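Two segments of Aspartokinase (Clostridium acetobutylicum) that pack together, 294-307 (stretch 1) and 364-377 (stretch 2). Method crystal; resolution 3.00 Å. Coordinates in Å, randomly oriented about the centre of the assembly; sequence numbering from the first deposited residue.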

# COMPACT_ATOMS: atom_id res chain seq x y z
N GLY B 294 15.10 4.19 -10.45
CA GLY B 294 14.02 5.06 -10.00
C GLY B 294 13.27 5.73 -11.13
O GLY B 294 13.74 5.76 -12.27
N LYS B 295 12.09 6.26 -10.80
CA LYS B 295 11.23 7.02 -11.70
C LYS B 295 10.73 8.25 -10.95
O LYS B 295 10.36 8.14 -9.78
CB LYS B 295 10.03 6.19 -12.17
N LYS B 296 10.71 9.40 -11.61
CA LYS B 296 10.28 10.66 -10.98
C LYS B 296 8.77 10.86 -11.11
O LYS B 296 8.08 10.06 -11.73
CB LYS B 296 11.02 11.86 -11.61
N ASN B 297 8.28 11.93 -10.49
CA ASN B 297 6.89 12.39 -10.64
C ASN B 297 5.79 11.46 -10.08
O ASN B 297 5.18 10.69 -10.82
CB ASN B 297 6.60 12.77 -12.10
CG ASN B 297 7.19 14.11 -12.47
OD1 ASN B 297 8.17 14.57 -11.88
ND2 ASN B 297 6.59 14.77 -13.46
N PHE B 298 5.55 11.59 -8.78
CA PHE B 298 4.48 10.87 -8.07
C PHE B 298 3.78 11.79 -7.07
O PHE B 298 4.34 12.81 -6.66
CB PHE B 298 5.07 9.69 -7.31
CG PHE B 298 5.34 8.47 -8.14
CD1 PHE B 298 4.40 7.45 -8.21
CD2 PHE B 298 6.54 8.32 -8.81
CE1 PHE B 298 4.65 6.31 -8.96
CE2 PHE B 298 6.79 7.19 -9.57
CZ PHE B 298 5.85 6.18 -9.64
N THR B 299 2.57 11.42 -6.67
CA THR B 299 1.81 12.18 -5.67
C THR B 299 1.07 11.27 -4.72
O THR B 299 0.42 10.31 -5.15
CB THR B 299 0.79 13.12 -6.34
OG1 THR B 299 1.47 14.04 -7.20
CG2 THR B 299 -0.01 13.88 -5.28
N VAL B 300 1.14 11.58 -3.42
CA VAL B 300 0.45 10.79 -2.40
C VAL B 300 -0.84 11.49 -1.98
O VAL B 300 -0.87 12.71 -1.84
CB VAL B 300 1.35 10.50 -1.16
CG1 VAL B 300 1.95 11.76 -0.58
CG2 VAL B 300 0.58 9.74 -0.08
N ILE B 301 -1.91 10.71 -1.83
CA ILE B 301 -3.18 11.20 -1.28
C ILE B 301 -3.35 10.63 0.12
O ILE B 301 -3.77 9.47 0.28
CB ILE B 301 -4.37 10.76 -2.15
CG1 ILE B 301 -4.31 11.46 -3.51
CG2 ILE B 301 -5.68 11.07 -1.46
CD1 ILE B 301 -5.34 10.95 -4.49
N ALA B 302 -3.03 11.43 1.14
CA ALA B 302 -3.06 10.97 2.53
C ALA B 302 -4.47 11.08 3.11
O ALA B 302 -5.09 12.13 3.04
CB ALA B 302 -2.07 11.76 3.36
N ILE B 303 -4.97 9.98 3.69
CA ILE B 303 -6.36 9.92 4.17
C ILE B 303 -6.44 9.50 5.64
O ILE B 303 -6.49 8.31 5.94
CB ILE B 303 -7.19 8.91 3.35
CG1 ILE B 303 -7.11 9.23 1.85
CG2 ILE B 303 -8.63 8.90 3.82
CD1 ILE B 303 -7.45 8.05 0.97
N GLU B 304 -6.47 10.47 6.54
CA GLU B 304 -6.68 10.19 7.97
C GLU B 304 -8.16 9.91 8.22
O GLU B 304 -9.02 10.64 7.75
CB GLU B 304 -6.22 11.38 8.82
N LYS B 305 -8.46 8.84 8.96
CA LYS B 305 -9.85 8.46 9.23
C LYS B 305 -9.99 7.74 10.58
O LYS B 305 -9.26 6.80 10.88
CB LYS B 305 -10.37 7.56 8.10
N ALA B 306 -10.95 8.19 11.38
CA ALA B 306 -11.12 7.73 12.76
C ALA B 306 -11.46 6.25 12.85
O ALA B 306 -12.53 5.84 12.43
CB ALA B 306 -12.21 8.54 13.44
N LEU B 307 -10.55 5.47 13.44
CA LEU B 307 -10.67 4.01 13.47
C LEU B 307 -10.82 3.40 12.07
O LEU B 307 -11.68 2.55 11.84
CB LEU B 307 -11.82 3.56 14.39
CG LEU B 307 -11.57 3.71 15.89
CD1 LEU B 307 -12.88 3.64 16.68
CD2 LEU B 307 -10.59 2.66 16.38
N ASN B 364 -16.00 8.19 4.09
CA ASN B 364 -16.20 9.12 5.21
C ASN B 364 -14.99 9.25 6.16
O ASN B 364 -15.03 8.78 7.30
CB ASN B 364 -17.48 8.79 6.00
CG ASN B 364 -18.55 9.85 5.87
OD1 ASN B 364 -19.02 10.14 4.77
ND2 ASN B 364 -18.94 10.45 6.99
N PRO B 365 -13.91 9.88 5.68
CA PRO B 365 -12.75 10.14 6.53
C PRO B 365 -12.88 11.49 7.23
O PRO B 365 -13.88 12.19 7.03
CB PRO B 365 -11.60 10.16 5.52
CG PRO B 365 -12.22 10.72 4.28
CD PRO B 365 -13.67 10.34 4.29
N ASP B 366 -11.88 11.84 8.02
CA ASP B 366 -11.83 13.13 8.71
C ASP B 366 -10.90 14.11 8.01
O ASP B 366 -11.25 15.27 7.83
CB ASP B 366 -11.37 12.93 10.15
CG ASP B 366 -12.26 11.95 10.90
OD1 ASP B 366 -13.43 11.77 10.50
OD2 ASP B 366 -11.79 11.36 11.90
N SER B 367 -9.71 13.64 7.63
CA SER B 367 -8.75 14.46 6.90
C SER B 367 -8.38 13.83 5.55
O SER B 367 -8.18 12.62 5.45
CB SER B 367 -7.48 14.67 7.74
OG SER B 367 -6.64 15.66 7.18
N ILE B 368 -8.29 14.67 4.53
CA ILE B 368 -7.88 14.25 3.19
C ILE B 368 -6.99 15.31 2.56
O ILE B 368 -7.47 16.28 1.98
CB ILE B 368 -9.09 14.03 2.26
CG1 ILE B 368 -9.95 12.85 2.75
CG2 ILE B 368 -8.63 13.77 0.83
CD1 ILE B 368 -11.12 12.56 1.84
N GLU B 369 -5.68 15.12 2.67
CA GLU B 369 -4.71 16.01 2.05
C GLU B 369 -4.03 15.37 0.84
O GLU B 369 -4.18 14.17 0.58
CB GLU B 369 -3.66 16.48 3.07
CG GLU B 369 -4.16 17.56 4.02
CD GLU B 369 -3.03 18.34 4.69
OE1 GLU B 369 -2.13 18.82 3.97
OE2 GLU B 369 -3.06 18.50 5.93
N ILE B 370 -3.30 16.19 0.10
CA ILE B 370 -2.56 15.77 -1.08
C ILE B 370 -1.15 16.35 -1.01
O ILE B 370 -0.98 17.52 -0.67
CB ILE B 370 -3.25 16.26 -2.36
CG1 ILE B 370 -4.61 15.57 -2.53
CG2 ILE B 370 -2.36 16.01 -3.58
CD1 ILE B 370 -5.53 16.25 -3.52
N HIS B 371 -0.16 15.52 -1.31
CA HIS B 371 1.23 15.95 -1.33
C HIS B 371 1.94 15.39 -2.53
O HIS B 371 2.21 14.19 -2.58
CB HIS B 371 1.93 15.49 -0.06
CG HIS B 371 1.12 15.70 1.19
ND1 HIS B 371 1.07 16.88 1.83
CD2 HIS B 371 0.31 14.83 1.90
CE1 HIS B 371 0.27 16.77 2.91
NE2 HIS B 371 -0.19 15.51 2.95
N PRO B 372 2.23 16.24 -3.53
CA PRO B 372 2.91 15.79 -4.75
C PRO B 372 4.44 15.87 -4.62
O PRO B 372 4.96 15.95 -3.51
CB PRO B 372 2.40 16.78 -5.79
CG PRO B 372 2.22 18.05 -5.02
CD PRO B 372 1.84 17.66 -3.62
N ASN B 373 5.15 15.83 -5.75
CA ASN B 373 6.60 16.06 -5.78
C ASN B 373 7.42 14.97 -5.11
O ASN B 373 8.48 15.23 -4.53
CB ASN B 373 6.94 17.44 -5.21
CG ASN B 373 6.33 18.58 -6.01
OD1 ASN B 373 5.59 19.40 -5.46
ND2 ASN B 373 6.63 18.63 -7.30
N MSE B 374 6.94 13.73 -5.21
CA MSE B 374 7.66 12.56 -4.73
C MSE B 374 8.24 11.84 -5.92
O MSE B 374 7.67 11.84 -7.01
CB MSE B 374 6.70 11.66 -3.96
CG MSE B 374 7.36 10.36 -3.51
SE MSE B 374 6.60 9.76 -1.80
CE MSE B 374 5.36 8.40 -2.51
N ALA B 375 9.40 11.22 -5.71
CA ALA B 375 9.97 10.28 -6.66
C ALA B 375 10.27 8.96 -5.93
O ALA B 375 10.45 8.95 -4.70
CB ALA B 375 11.24 10.85 -7.29
N LEU B 376 10.30 7.87 -6.69
CA LEU B 376 10.52 6.54 -6.12
C LEU B 376 11.87 6.02 -6.55
O LEU B 376 12.24 6.15 -7.71
CB LEU B 376 9.43 5.57 -6.58
CG LEU B 376 8.03 5.92 -6.09
CD1 LEU B 376 7.05 4.89 -6.59
CD2 LEU B 376 7.97 6.02 -4.58
N VAL B 377 12.60 5.45 -5.60
CA VAL B 377 13.87 4.81 -5.88
C VAL B 377 13.78 3.35 -5.44
O VAL B 377 13.55 3.05 -4.27
CB VAL B 377 15.04 5.52 -5.17
CG1 VAL B 377 16.37 4.89 -5.56
CG2 VAL B 377 15.02 6.99 -5.51

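Two antiparallel strands, 294-304 and 367-377, are joined mainly by backbone hydrogen bonds, and the two stretches bury 1024 Å² between them, both sides summed. The cleanest rung is Val-300 with His-371: Val-300 N donates to His-371 O and His-371 N to Val-300 O, both at 2.9 Å and nearly straight. Lys-295 and Leu-376 exchange a similar pair, each N to the other's O at 3.1 Å. Between these rungs the register slips twice, at two bulges, and Phe-298 still pairs with Met-374: Phe-298 N reaches Met-374 O at 2.8 Å, and Met-374 N returns to Phe-298 O at 3.1 Å. At the bulges, Asn-297 and Asn-373 both have positive phi, a conformation asparagine tolerates well, and their CA-to-CB bonds point away from the other stretch.

Further along, Glu-369 N donates to Ala-302 O at 3.1 Å, while the return bond from Ala-302 N to Glu-369 O, 3.0 Å, is weak. At the end of the ladder one acceptor serves two donors: Glu-304 O takes both Asp-366 N and Ser-367 N, each at 3.1 Å. Just beyond, Asp-366 OD2 accepts a weak bond from Ala-306 N at 3.3 Å. Thr-299 OG1 finds its hydrogen bond elsewhere in the structure.

Side chains fill the faces. Phe-298, Met-374 (selenomethionine) and Leu-376 are buried on one face, where Leu-376 CD1 sits over the phenyl ring, 3.5 Å from Phe-298 CZ, in a CH-pi contact. Farther along this face, Val-300 CG1 and Ala-302 CB meet the edge of the His-371 ring. The other face carries Ile-301, Ile-303, Ile-368 and Ile-370; beta-branched residues such as isoleucine favour extended backbone, and Ile-303 CG2 also packs 3.6 Å from Pro-365 CB.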